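Local coordinates for cypemycin cysteine dehydrogenase (decarboxylating) (Streptomyces sp, PDB 6JDD), which catalyses the oxidative decarboxylation of the C-terminal cysteine of the cypemycin peptide, a flavin-dependent step in the biosynthesis of this linaridin, at residues H12-G17 with S110-M115; S18-L23 with V168-P173; M101-G106 with M115-D120. All coordinates share one frame; numbering follows the deposited sequence.

How the interactions relate
From the N terminus, strand 10-15 and the loop after it supply the first segments of interactions 1 and 2. Interaction 1 closes a loop of 92 residues and ties strand 10-15 of the parallel sheet to helix 111-118. Interaction 2 closes a longer one of 144 residues, tying the loop after that strand to the lead-in of helix 172-185. These two cross, and touch where A21 packs on V15 and T16. Interaction 3 closes a short connection of eight residues between helices 97-104 and 111-118. It nests inside interaction 2 but crosses interaction 1, sharing M115 with it. FAD is touched at its diphosphate and ribityl chain, flavin ring, and adenosine ribose and diphosphate, respectively.

Interaction 1. Residues H12-G17 with S110-M115; sequences HVHVTG and SPALMM. With FAD (flavin-adenine dinucleotide), chain B.
M115 and A112 of helix 111-118 each lay a methyl on a histidine of strand 10-15. M115 CE sits over one face of the H12 ring, 3.7 Å from NE2 and offset toward the rim. It makes a CH-pi contact, and M115 SD lies 4.5 Å from the ring centroid over the same face. The M115 chain is extended until it bends at chi3 (70°), which brings CE over the ring face. A112 CB covers one face of the H14 ring near CE1 and ND1. Both histidines are buried. S84 OG hydrogen-bonds H12 ND1, and S43 OG hydrogen-bonds H12 NE2 and H14 ND1. Further out, S110 is the helix N-cap, its OG weakly bonded by L113 N, and D68 bonds both S110 OG and A112 N. Past the strand, G17 N donates to FAD O2P (2.8 Å), and G17 O accepts from FAD O2' (2.6 Å). Such a strand end, offering backbone N and O to the FAD diphosphate and ribityl chain, is consistent with the Rossmann-like HFCD flavoprotein fold.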
loop_
_atom_site.group_PDB
_atom_site.type_symbol
_atom_site.label_atom_id
_atom_site.label_comp_id
_atom_site.label_asym_id
_atom_site.label_seq_id
_atom_site.Cartn_x
_atom_site.Cartn_y
_atom_site.Cartn_z
ATOM N N HIS A 12 3.105 -26.900 -27.227
ATOM C CA HIS A 12 2.904 -25.663 -26.456
ATOM C C HIS A 12 1.558 -25.075 -26.828
ATOM O O HIS A 12 1.257 -25.015 -28.029
ATOM C CB HIS A 12 3.984 -24.642 -26.771
ATOM C CG HIS A 12 3.826 -23.426 -25.935
ATOM N ND1 HIS A 12 4.599 -23.198 -24.832
ATOM C CD2 HIS A 12 2.961 -22.402 -26.013
ATOM C CE1 HIS A 12 4.225 -22.068 -24.280
ATOM N NE2 HIS A 12 3.214 -21.580 -24.957
ATOM N N VAL A 13 0.795 -24.678 -25.816
ATOM C CA VAL A 13 -0.521 -24.026 -25.988
ATOM C C VAL A 13 -0.371 -22.598 -25.485
ATOM O O VAL A 13 0.056 -22.402 -24.374
ATOM C CB VAL A 13 -1.667 -24.779 -25.295
ATOM C CG1 VAL A 13 -2.948 -24.014 -25.457
ATOM C CG2 VAL A 13 -1.850 -26.186 -25.838
ATOM N N HIS A 14 -0.672 -21.638 -26.343
ATOM C CA HIS A 14 -0.672 -20.198 -26.013
ATOM C C HIS A 14 -2.117 -19.730 -25.939
ATOM O O HIS A 14 -2.841 -19.837 -26.955
ATOM C CB HIS A 14 0.153 -19.419 -27.031
ATOM C CG HIS A 14 0.208 -17.961 -26.743
ATOM N ND1 HIS A 14 0.661 -17.471 -25.531
ATOM C CD2 HIS A 14 -0.174 -16.893 -27.471
ATOM C CE1 HIS A 14 0.565 -16.155 -25.543
ATOM N NE2 HIS A 14 0.028 -15.776 -26.710
ATOM N N VAL A 15 -2.524 -19.319 -24.745
ATOM C CA VAL A 15 -3.942 -19.000 -24.419
ATOM C C VAL A 15 -4.090 -17.486 -24.381
ATOM O O VAL A 15 -3.321 -16.843 -23.642
ATOM C CB VAL A 15 -4.351 -19.625 -23.077
ATOM C CG1 VAL A 15 -5.849 -19.448 -22.797
ATOM C CG2 VAL A 15 -3.927 -21.087 -22.997
ATOM N N THR A 16 -5.076 -16.936 -25.090
ATOM C CA THR A 16 -5.273 -15.465 -25.234
ATOM C C THR A 16 -6.686 -15.114 -24.774
ATOM O O THR A 16 -7.467 -15.989 -24.618
ATOM C CB THR A 16 -4.963 -14.974 -26.666
ATOM O OG1 THR A 16 -6.028 -15.326 -27.560
ATOM C CG2 THR A 16 -3.629 -15.464 -27.213
ATOM N N GLY A 17 -6.965 -13.818 -24.618
ATOM C CA GLY A 17 -8.052 -13.230 -23.814
ATOM C C GLY A 17 -9.384 -13.214 -24.515
ATOM O O GLY A 17 -10.008 -12.145 -24.670
ATOM N N SER A 110 5.747 -9.387 -26.084
ATOM C CA SER A 110 5.525 -10.392 -25.026
ATOM C C SER A 110 6.413 -11.571 -25.350
ATOM O O SER A 110 6.809 -11.763 -26.465
ATOM C CB SER A 110 4.079 -10.750 -24.891
ATOM O OG SER A 110 3.656 -11.684 -25.866
ATOM N N PRO A 111 6.893 -12.314 -24.361
ATOM C CA PRO A 111 7.821 -13.405 -24.664
ATOM C C PRO A 111 7.209 -14.499 -25.535
ATOM O O PRO A 111 7.931 -15.063 -26.256
ATOM C CB PRO A 111 8.175 -13.904 -23.250
ATOM C CG PRO A 111 7.048 -13.399 -22.378
ATOM C CD PRO A 111 6.681 -12.061 -22.937
ATOM N N ALA A 112 5.903 -14.774 -25.416
ATOM C CA ALA A 112 5.181 -15.740 -26.282
ATOM C C ALA A 112 5.208 -15.224 -27.719
ATOM O O ALA A 112 5.354 -15.999 -28.634
ATOM C CB ALA A 112 3.765 -16.004 -25.834
ATOM N N LEU A 113 5.086 -13.922 -27.915
ATOM C CA LEU A 113 5.114 -13.416 -29.304
ATOM C C LEU A 113 6.534 -13.458 -29.861
ATOM O O LEU A 113 6.655 -13.750 -31.026
ATOM C CB LEU A 113 4.399 -12.072 -29.425
ATOM C CG LEU A 113 3.071 -12.214 -30.157
ATOM C CD1 LEU A 113 1.902 -12.228 -29.206
ATOM C CD2 LEU A 113 2.896 -11.179 -31.237
ATOM N N MET A 114 7.551 -13.175 -29.050
ATOM C CA MET A 114 8.944 -13.370 -29.515
ATOM C C MET A 114 9.061 -14.827 -29.989
ATOM O O MET A 114 9.507 -15.061 -31.091
ATOM C CB MET A 114 9.952 -13.052 -28.399
ATOM C CG MET A 114 11.414 -13.298 -28.762
ATOM S SD MET A 114 11.985 -12.069 -29.930
ATOM C CE MET A 114 12.422 -10.738 -28.802
ATOM N N MET A 115 8.601 -15.743 -29.142
ATOM C CA MET A 115 8.676 -17.197 -29.365
ATOM C C MET A 115 7.985 -17.542 -30.682
ATOM O O MET A 115 8.588 -18.216 -31.493
ATOM C CB MET A 115 8.006 -17.874 -28.178
ATOM C CG MET A 115 8.047 -19.378 -28.230
ATOM S SD MET A 115 7.168 -20.067 -26.826
ATOM C CE MET A 115 5.470 -19.670 -27.213
HETATM P PA FAD B . -2.449 -9.422 -24.077
HETATM O O1A FAD B . -1.047 -9.830 -23.762
HETATM O O2A FAD B . -3.448 -9.407 -22.969
HETATM O O5B FAD B . -2.436 -7.990 -24.801
HETATM C C5B FAD B . -2.552 -6.799 -23.983
HETATM C C4B FAD B . -1.959 -5.626 -24.723
HETATM O O4B FAD B . -1.034 -4.930 -23.849
HETATM C C3B FAD B . -1.157 -5.965 -25.988
HETATM O O3B FAD B . -1.336 -4.974 -26.993
HETATM C C2B FAD B . 0.284 -5.988 -25.473
HETATM O O2B FAD B . 1.232 -5.735 -26.487
HETATM C C1B FAD B . 0.242 -4.863 -24.445
HETATM N N9A FAD B . 1.243 -4.992 -23.394
HETATM C C8A FAD B . 2.492 -5.554 -23.489
HETATM N N7A FAD B . 3.152 -5.513 -22.355
HETATM C C5A FAD B . 2.285 -4.888 -21.465
HETATM C C6A FAD B . 2.398 -4.547 -20.103
HETATM N N6A FAD B . 3.475 -4.798 -19.364
HETATM N N1A FAD B . 1.339 -3.929 -19.528
HETATM C C2A FAD B . 0.257 -3.680 -20.278
HETATM N N3A FAD B . 0.039 -3.953 -21.561
HETATM C C4A FAD B . 1.107 -4.564 -22.100
HETATM N N1 FAD B . -11.157 -10.503 -28.422
HETATM C C2 FAD B . -11.161 -11.374 -29.456
HETATM O O2 FAD B . -10.378 -11.242 -30.399
HETATM N N3 FAD B . -12.020 -12.426 -29.509
HETATM C C4 FAD B . -12.935 -12.668 -28.513
HETATM O O4 FAD B . -13.688 -13.626 -28.601
HETATM C C4X FAD B . -12.961 -11.783 -27.418
HETATM N N5 FAD B . -13.827 -11.998 -26.461
HETATM C C5X FAD B . -13.833 -11.123 -25.407
HETATM C C6 FAD B . -14.755 -11.339 -24.368
HETATM C C7 FAD B . -14.818 -10.501 -23.280
HETATM C C7M FAD B . -15.820 -10.762 -22.185
HETATM C C8 FAD B . -13.935 -9.397 -23.199
HETATM C C8M FAD B . -13.984 -8.466 -22.016
HETATM C C9 FAD B . -13.024 -9.175 -24.212
HETATM C C9A FAD B . -12.953 -10.025 -25.328
HETATM N N10 FAD B . -12.046 -9.830 -26.368
HETATM C C10 FAD B . -12.017 -10.696 -27.445
HETATM C "C1'" FAD B . -11.111 -8.692 -26.321
HETATM C "C2'" FAD B . -9.723 -9.112 -25.875
HETATM O "O2'" FAD B . -9.766 -9.549 -24.520
HETATM C "C3'" FAD B . -8.731 -7.954 -26.002
HETATM O "O3'" FAD B . -8.525 -7.660 -27.380
HETATM C "C4'" FAD B . -7.379 -8.226 -25.339
HETATM O "O4'" FAD B . -6.533 -7.085 -25.490
HETATM C "C5'" FAD B . -6.687 -9.441 -25.914
HETATM O "O5'" FAD B . -5.340 -9.531 -25.378
HETATM P P FAD B . -4.478 -10.857 -25.642
HETATM O O1P FAD B . -4.525 -11.169 -27.101
HETATM O O2P FAD B . -4.910 -11.902 -24.666
HETATM O O3P FAD B . -3.003 -10.356 -25.257
#

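Interaction 2. Residues S18-L23 with V168-P173; sequences SISAAL and VGFNLP. With FAD (flavin-adenine dinucleotide), chain B.
The face of the F170 ring is covered by CB of S20. S20 CB lies 3.8 Å from the ring centroid, 10° off the normal, in a well-centred CH-pi contact. F170 CG stands opposite the backbone N (chi1 -164°), which carries the ring out to S20. S20 O also comes near the ring, 3.6 Å from F170 CZ. The apolar part is smaller: L23 CB approaches F170 CE2 obliquely at 4.2 Å. F170 is stacked on F93 as well and touches P94, both in strand 90-95. An alanine in place of F170 is likely to open a gap beside S20 and L23 and to leave F93 without its stacking partner.

The polar bonds lie within or outside the segments rather than between them. F170 is the centre of an inverse gamma turn. N171 then caps helix 172-185 through OD1 to G174 N, while its ND2 reaches P153 O. S18 OG is bonded to T128 OG1, and S18 CB lies 3.3 Å from FAD O4. The contact is thus probably held mainly by dispersion and CH-pi packing, not charge, and joins the loop beside the flavin to the lead-in of helix 172-185.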
loop_
_atom_site.group_PDB
_atom_site.type_symbol
_atom_site.label_atom_id
_atom_site.label_comp_id
_atom_site.label_asym_id
_atom_site.label_seq_id
_atom_site.Cartn_x
_atom_site.Cartn_y
_atom_site.Cartn_z
ATOM N N SER A 18 -9.894 -14.368 -24.838
ATOM C CA SER A 18 -11.322 -14.460 -25.173
ATOM C C SER A 18 -12.001 -15.308 -24.105
ATOM O O SER A 18 -11.330 -16.101 -23.390
ATOM C CB SER A 18 -11.509 -14.969 -26.573
ATOM O OG SER A 18 -11.031 -16.279 -26.716
ATOM N N ILE A 19 -13.306 -15.147 -23.990
ATOM C CA ILE A 19 -14.113 -15.891 -22.990
ATOM C C ILE A 19 -13.895 -17.402 -23.204
ATOM O O ILE A 19 -13.861 -18.132 -22.201
ATOM C CB ILE A 19 -15.575 -15.412 -23.035
ATOM C CG1 ILE A 19 -16.348 -15.953 -21.841
ATOM C CG2 ILE A 19 -16.229 -15.742 -24.360
ATOM C CD1 ILE A 19 -15.811 -15.370 -20.546
ATOM N N SER A 20 -13.596 -17.866 -24.418
ATOM C CA SER A 20 -13.217 -19.282 -24.677
ATOM C C SER A 20 -12.017 -19.701 -23.818
ATOM O O SER A 20 -11.808 -20.892 -23.657
ATOM C CB SER A 20 -12.924 -19.541 -26.121
ATOM O OG SER A 20 -14.023 -19.193 -26.936
ATOM N N ALA A 21 -11.192 -18.785 -23.329
ATOM C CA ALA A 21 -10.039 -19.203 -22.500
ATOM C C ALA A 21 -10.567 -19.904 -21.256
ATOM O O ALA A 21 -9.908 -20.789 -20.816
ATOM C CB ALA A 21 -9.157 -18.046 -22.147
ATOM N N ALA A 22 -11.748 -19.527 -20.769
ATOM C CA ALA A 22 -12.391 -20.158 -19.591
ATOM C C ALA A 22 -12.581 -21.675 -19.822
ATOM O O ALA A 22 -12.556 -22.419 -18.807
ATOM C CB ALA A 22 -13.697 -19.495 -19.263
ATOM N N LEU A 23 -12.737 -22.095 -21.082
ATOM C CA LEU A 23 -12.992 -23.498 -21.493
ATOM C C LEU A 23 -11.689 -24.276 -21.730
ATOM O O LEU A 23 -11.768 -25.478 -21.873
ATOM C CB LEU A 23 -13.801 -23.489 -22.781
ATOM C CG LEU A 23 -15.310 -23.457 -22.616
ATOM C CD1 LEU A 23 -15.740 -22.398 -21.635
ATOM C CD2 LEU A 23 -15.974 -23.198 -23.963
ATOM N N VAL A 168 -16.020 -20.100 -36.615
ATOM C CA VAL A 168 -14.926 -19.945 -35.608
ATOM C C VAL A 168 -14.005 -21.188 -35.600
ATOM O O VAL A 168 -14.454 -22.334 -35.940
ATOM C CB VAL A 168 -15.502 -19.589 -34.218
ATOM C CG1 VAL A 168 -14.433 -19.535 -33.103
ATOM C CG2 VAL A 168 -16.334 -18.309 -34.300
ATOM N N GLY A 169 -12.750 -20.950 -35.201
ATOM C CA GLY A 169 -11.633 -21.904 -35.244
ATOM C C GLY A 169 -11.223 -22.433 -33.882
ATOM O O GLY A 169 -10.139 -23.005 -33.812
ATOM N N PHE A 170 -12.086 -22.334 -32.865
ATOM C CA PHE A 170 -11.855 -22.904 -31.503
ATOM C C PHE A 170 -11.982 -24.431 -31.523
ATOM O O PHE A 170 -12.972 -24.984 -31.044
ATOM C CB PHE A 170 -12.798 -22.310 -30.452
ATOM C CG PHE A 170 -12.329 -22.582 -29.051
ATOM C CD1 PHE A 170 -11.061 -22.175 -28.647
ATOM C CD2 PHE A 170 -13.139 -23.259 -28.150
ATOM C CE1 PHE A 170 -10.622 -22.420 -27.361
ATOM C CE2 PHE A 170 -12.702 -23.498 -26.861
ATOM C CZ PHE A 170 -11.439 -23.090 -26.481
ATOM N N ASN A 171 -10.969 -25.093 -32.059
ATOM C CA ASN A 171 -11.076 -26.503 -32.487
ATOM C C ASN A 171 -9.744 -27.184 -32.189
ATOM O O ASN A 171 -8.896 -27.220 -33.106
ATOM C CB ASN A 171 -11.440 -26.550 -33.968
ATOM C CG ASN A 171 -11.507 -27.960 -34.513
ATOM O OD1 ASN A 171 -11.216 -28.917 -33.797
ATOM N ND2 ASN A 171 -11.873 -28.092 -35.775
ATOM N N LEU A 172 -9.569 -27.733 -30.986
ATOM C CA LEU A 172 -8.283 -28.394 -30.628
ATOM C C LEU A 172 -8.076 -29.685 -31.432
ATOM O O LEU A 172 -6.990 -29.917 -31.964
ATOM C CB LEU A 172 -8.219 -28.655 -29.123
ATOM C CG LEU A 172 -6.922 -29.284 -28.623
ATOM C CD1 LEU A 172 -5.729 -28.448 -28.983
ATOM C CD2 LEU A 172 -6.954 -29.459 -27.130
ATOM N N PRO A 173 -9.068 -30.599 -31.558
ATOM C CA PRO A 173 -8.832 -31.816 -32.353
ATOM C C PRO A 173 -8.359 -31.512 -33.795
ATOM O O PRO A 173 -7.342 -32.077 -34.246
ATOM C CB PRO A 173 -10.191 -32.527 -32.307
ATOM C CG PRO A 173 -10.837 -32.002 -31.023
ATOM C CD PRO A 173 -10.418 -30.551 -30.952
HETATM P PA FAD B . -2.449 -9.422 -24.077
HETATM O O1A FAD B . -1.047 -9.830 -23.762
HETATM O O2A FAD B . -3.448 -9.407 -22.969
HETATM O O5B FAD B . -2.436 -7.990 -24.801
HETATM C C5B FAD B . -2.552 -6.799 -23.983
HETATM C C4B FAD B . -1.959 -5.626 -24.723
HETATM O O4B FAD B . -1.034 -4.930 -23.849
HETATM C C3B FAD B . -1.157 -5.965 -25.988
HETATM O O3B FAD B . -1.336 -4.974 -26.993
HETATM C C2B FAD B . 0.284 -5.988 -25.473
HETATM O O2B FAD B . 1.232 -5.735 -26.487
HETATM C C1B FAD B . 0.242 -4.863 -24.445
HETATM N N9A FAD B . 1.243 -4.992 -23.394
HETATM C C8A FAD B . 2.492 -5.554 -23.489
HETATM N N7A FAD B . 3.152 -5.513 -22.355
HETATM C C5A FAD B . 2.285 -4.888 -21.465
HETATM C C6A FAD B . 2.398 -4.547 -20.103
HETATM N N6A FAD B . 3.475 -4.798 -19.364
HETATM N N1A FAD B . 1.339 -3.929 -19.528
HETATM C C2A FAD B . 0.257 -3.680 -20.278
HETATM N N3A FAD B . 0.039 -3.953 -21.561
HETATM C C4A FAD B . 1.107 -4.564 -22.100
HETATM N N1 FAD B . -11.157 -10.503 -28.422
HETATM C C2 FAD B . -11.161 -11.374 -29.456
HETATM O O2 FAD B . -10.378 -11.242 -30.399
HETATM N N3 FAD B . -12.020 -12.426 -29.509
HETATM C C4 FAD B . -12.935 -12.668 -28.513
HETATM O O4 FAD B . -13.688 -13.626 -28.601
HETATM C C4X FAD B . -12.961 -11.783 -27.418
HETATM N N5 FAD B . -13.827 -11.998 -26.461
HETATM C C5X FAD B . -13.833 -11.123 -25.407
HETATM C C6 FAD B . -14.755 -11.339 -24.368
HETATM C C7 FAD B . -14.818 -10.501 -23.280
HETATM C C7M FAD B . -15.820 -10.762 -22.185
HETATM C C8 FAD B . -13.935 -9.397 -23.199
HETATM C C8M FAD B . -13.984 -8.466 -22.016
HETATM C C9 FAD B . -13.024 -9.175 -24.212
HETATM C C9A FAD B . -12.953 -10.025 -25.328
HETATM N N10 FAD B . -12.046 -9.830 -26.368
HETATM C C10 FAD B . -12.017 -10.696 -27.445
HETATM C "C1'" FAD B . -11.111 -8.692 -26.321
HETATM C "C2'" FAD B . -9.723 -9.112 -25.875
HETATM O "O2'" FAD B . -9.766 -9.549 -24.520
HETATM C "C3'" FAD B . -8.731 -7.954 -26.002
HETATM O "O3'" FAD B . -8.525 -7.660 -27.380
HETATM C "C4'" FAD B . -7.379 -8.226 -25.339
HETATM O "O4'" FAD B . -6.533 -7.085 -25.490
HETATM C "C5'" FAD B . -6.687 -9.441 -25.914
HETATM O "O5'" FAD B . -5.340 -9.531 -25.378
HETATM P P FAD B . -4.478 -10.857 -25.642
HETATM O O1P FAD B . -4.525 -11.169 -27.101
HETATM O O2P FAD B . -4.910 -11.902 -24.666
HETATM O O3P FAD B . -3.003 -10.356 -25.257
#

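Interaction 3. Residues M101-G106 with M115-D120; sequences MRLAQG and MLQLTD. With FAD (flavin-adenine dinucleotide), chain B.
G106 CA and Q117 CA come within 6.5 Å where helix 97-104 ends in a Schellman motif, with G106 at positive phi as its C-prime residue. Q117 NE2 donates to L103 O at 3.1 Å. The bond is nearly straight (171°) and falls on a lone pair in the carbonyl plane. A bend at chi2 (-54°) turns the amide back over G106 CA. G106 N also donates to L103 O, and a water gives one hydrogen to that oxygen and one to Q117 OE1. R107 O also bonds NE2, and N133 of a neighbouring subunit bonds OE1. L103 CD1 packs on L116 CB (3.9 Å), the two leucine side chains crossing at about a right angle. R102 sets one guanidinium face over the FAD ribose, with NH2 3.5 Å from O3P, while D109 holds NH1 in a salt bridge. D109 probably helps to position this charge near the diphosphate. Q117 thus adds a side-chain donor to a helix-end carbonyl that G106 N and a water also serve, and its OE1 links the site to a neighbouring subunit.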
loop_
_atom_site.group_PDB
_atom_site.type_symbol
_atom_site.label_atom_id
_atom_site.label_comp_id
_atom_site.label_asym_id
_atom_site.label_seq_id
_atom_site.Cartn_x
_atom_site.Cartn_y
_atom_site.Cartn_z
ATOM N N MET A 101 -3.278 -9.939 -35.113
ATOM C CA MET A 101 -2.707 -8.695 -35.662
ATOM C C MET A 101 -1.228 -8.528 -35.221
ATOM O O MET A 101 -0.382 -8.238 -36.053
ATOM C CB MET A 101 -3.544 -7.480 -35.265
ATOM C CG MET A 101 -4.966 -7.496 -35.735
ATOM S SD MET A 101 -5.191 -7.540 -37.570
ATOM C CE MET A 101 -5.160 -9.313 -37.879
ATOM N N ARG A 102 -0.957 -8.726 -33.927
ATOM C CA ARG A 102 0.421 -8.579 -33.382
ATOM C C ARG A 102 1.369 -9.565 -34.076
ATOM O O ARG A 102 2.523 -9.180 -34.353
ATOM C CB ARG A 102 0.420 -8.797 -31.865
ATOM C CG ARG A 102 -0.083 -7.603 -31.066
ATOM C CD ARG A 102 0.491 -7.564 -29.662
ATOM N NE ARG A 102 -0.094 -8.576 -28.794
ATOM C CZ ARG A 102 0.592 -9.305 -27.920
ATOM N NH1 ARG A 102 1.896 -9.133 -27.794
ATOM N NH2 ARG A 102 -0.030 -10.202 -27.175
ATOM N N LEU A 103 0.893 -10.786 -34.339
ATOM C CA LEU A 103 1.702 -11.844 -34.986
ATOM C C LEU A 103 1.980 -11.451 -36.444
ATOM O O LEU A 103 3.112 -11.480 -36.873
ATOM C CB LEU A 103 0.903 -13.139 -34.877
ATOM C CG LEU A 103 1.633 -14.380 -35.332
ATOM C CD1 LEU A 103 2.939 -14.599 -34.550
ATOM C CD2 LEU A 103 0.676 -15.544 -35.194
ATOM N N ALA A 104 0.935 -11.040 -37.144
ATOM C CA ALA A 104 0.970 -10.559 -38.536
ATOM C C ALA A 104 1.880 -9.344 -38.674
ATOM O O ALA A 104 2.237 -9.029 -39.789
ATOM C CB ALA A 104 -0.422 -10.195 -38.975
ATOM N N GLN A 105 2.198 -8.655 -37.582
ATOM C CA GLN A 105 2.934 -7.383 -37.683
ATOM C C GLN A 105 4.343 -7.559 -37.108
ATOM O O GLN A 105 5.041 -6.550 -36.892
ATOM C CB GLN A 105 2.109 -6.295 -37.014
ATOM C CG GLN A 105 0.886 -6.001 -37.852
ATOM C CD GLN A 105 -0.219 -5.259 -37.127
ATOM O OE1 GLN A 105 -0.037 -4.758 -36.012
ATOM N NE2 GLN A 105 -1.378 -5.177 -37.781
ATOM N N GLY A 106 4.736 -8.783 -36.827
ATOM C CA GLY A 106 6.122 -9.031 -36.382
ATOM C C GLY A 106 6.404 -8.577 -34.955
ATOM O O GLY A 106 7.559 -8.598 -34.553
ATOM N N MET A 115 8.601 -15.743 -29.142
ATOM C CA MET A 115 8.676 -17.197 -29.365
ATOM C C MET A 115 7.985 -17.542 -30.682
ATOM O O MET A 115 8.588 -18.216 -31.493
ATOM C CB MET A 115 8.006 -17.874 -28.178
ATOM C CG MET A 115 8.047 -19.378 -28.230
ATOM S SD MET A 115 7.168 -20.067 -26.826
ATOM C CE MET A 115 5.470 -19.670 -27.213
ATOM N N LEU A 116 6.765 -17.055 -30.892
ATOM C CA LEU A 116 5.965 -17.387 -32.082
ATOM C C LEU A 116 6.606 -16.734 -33.327
ATOM O O LEU A 116 6.510 -17.315 -34.398
ATOM C CB LEU A 116 4.511 -16.948 -31.874
ATOM C CG LEU A 116 3.737 -17.743 -30.826
ATOM C CD1 LEU A 116 2.318 -17.257 -30.705
ATOM C CD2 LEU A 116 3.739 -19.216 -31.126
ATOM N N GLN A 117 7.228 -15.550 -33.195
ATOM C CA GLN A 117 7.967 -14.940 -34.320
ATOM C C GLN A 117 9.154 -15.843 -34.701
ATOM O O GLN A 117 9.452 -15.925 -35.904
ATOM C CB GLN A 117 8.503 -13.536 -33.998
ATOM C CG GLN A 117 7.455 -12.412 -33.837
ATOM C CD GLN A 117 6.493 -12.223 -34.988
ATOM O OE1 GLN A 117 6.782 -12.600 -36.131
ATOM N NE2 GLN A 117 5.334 -11.635 -34.689
ATOM N N LEU A 118 9.839 -16.486 -33.758
ATOM C CA LEU A 118 11.145 -17.109 -34.058
ATOM C C LEU A 118 10.974 -18.592 -34.393
ATOM O O LEU A 118 11.866 -19.189 -35.010
ATOM C CB LEU A 118 12.109 -16.895 -32.887
ATOM C CG LEU A 118 12.456 -15.447 -32.552
ATOM C CD1 LEU A 118 13.421 -15.406 -31.403
ATOM C CD2 LEU A 118 13.072 -14.755 -33.728
ATOM N N THR A 119 9.863 -19.201 -34.034
ATOM C CA THR A 119 9.737 -20.658 -34.242
ATOM C C THR A 119 9.666 -20.933 -35.751
ATOM O O THR A 119 9.097 -20.106 -36.497
ATOM C CB THR A 119 8.566 -21.255 -33.465
ATOM O OG1 THR A 119 8.617 -22.674 -33.614
ATOM C CG2 THR A 119 7.236 -20.733 -33.957
ATOM N N ASP A 120 10.221 -22.074 -36.144
ATOM C CA ASP A 120 10.019 -22.725 -37.468
ATOM C C ASP A 120 8.987 -23.843 -37.371
ATOM O O ASP A 120 8.597 -24.342 -38.428
ATOM C CB ASP A 120 11.318 -23.345 -38.004
ATOM C CG ASP A 120 12.353 -22.265 -38.271
ATOM O OD1 ASP A 120 11.970 -21.186 -38.858
ATOM O OD2 ASP A 120 13.517 -22.474 -37.834
HETATM P PA FAD B . -2.449 -9.422 -24.077
HETATM O O1A FAD B . -1.047 -9.830 -23.762
HETATM O O2A FAD B . -3.448 -9.407 -22.969
HETATM O O5B FAD B . -2.436 -7.990 -24.801
HETATM C C5B FAD B . -2.552 -6.799 -23.983
HETATM C C4B FAD B . -1.959 -5.626 -24.723
HETATM O O4B FAD B . -1.034 -4.930 -23.849
HETATM C C3B FAD B . -1.157 -5.965 -25.988
HETATM O O3B FAD B . -1.336 -4.974 -26.993
HETATM C C2B FAD B . 0.284 -5.988 -25.473
HETATM O O2B FAD B . 1.232 -5.735 -26.487
HETATM C C1B FAD B . 0.242 -4.863 -24.445
HETATM N N9A FAD B . 1.243 -4.992 -23.394
HETATM C C8A FAD B . 2.492 -5.554 -23.489
HETATM N N7A FAD B . 3.152 -5.513 -22.355
HETATM C C5A FAD B . 2.285 -4.888 -21.465
HETATM C C6A FAD B . 2.398 -4.547 -20.103
HETATM N N6A FAD B . 3.475 -4.798 -19.364
HETATM N N1A FAD B . 1.339 -3.929 -19.528
HETATM C C2A FAD B . 0.257 -3.680 -20.278
HETATM N N3A FAD B . 0.039 -3.953 -21.561
HETATM C C4A FAD B . 1.107 -4.564 -22.100
HETATM N N1 FAD B . -11.157 -10.503 -28.422
HETATM C C2 FAD B . -11.161 -11.374 -29.456
HETATM O O2 FAD B . -10.378 -11.242 -30.399
HETATM N N3 FAD B . -12.020 -12.426 -29.509
HETATM C C4 FAD B . -12.935 -12.668 -28.513
HETATM O O4 FAD B . -13.688 -13.626 -28.601
HETATM C C4X FAD B . -12.961 -11.783 -27.418
HETATM N N5 FAD B . -13.827 -11.998 -26.461
HETATM C C5X FAD B . -13.833 -11.123 -25.407
HETATM C C6 FAD B . -14.755 -11.339 -24.368
HETATM C C7 FAD B . -14.818 -10.501 -23.280
HETATM C C7M FAD B . -15.820 -10.762 -22.185
HETATM C C8 FAD B . -13.935 -9.397 -23.199
HETATM C C8M FAD B . -13.984 -8.466 -22.016
HETATM C C9 FAD B . -13.024 -9.175 -24.212
HETATM C C9A FAD B . -12.953 -10.025 -25.328
HETATM N N10 FAD B . -12.046 -9.830 -26.368
HETATM C C10 FAD B . -12.017 -10.696 -27.445
HETATM C "C1'" FAD B . -11.111 -8.692 -26.321
HETATM C "C2'" FAD B . -9.723 -9.112 -25.875
HETATM O "O2'" FAD B . -9.766 -9.549 -24.520
HETATM C "C3'" FAD B . -8.731 -7.954 -26.002
HETATM O "O3'" FAD B . -8.525 -7.660 -27.380
HETATM C "C4'" FAD B . -7.379 -8.226 -25.339
HETATM O "O4'" FAD B . -6.533 -7.085 -25.490
HETATM C "C5'" FAD B . -6.687 -9.441 -25.914
HETATM O "O5'" FAD B . -5.340 -9.531 -25.378
HETATM P P FAD B . -4.478 -10.857 -25.642
HETATM O O1P FAD B . -4.525 -11.169 -27.101
HETATM O O2P FAD B . -4.910 -11.902 -24.666
HETATM O O3P FAD B . -3.003 -10.356 -25.257
HETATM O O HOH W 1 4.793 -13.743 -37.569
#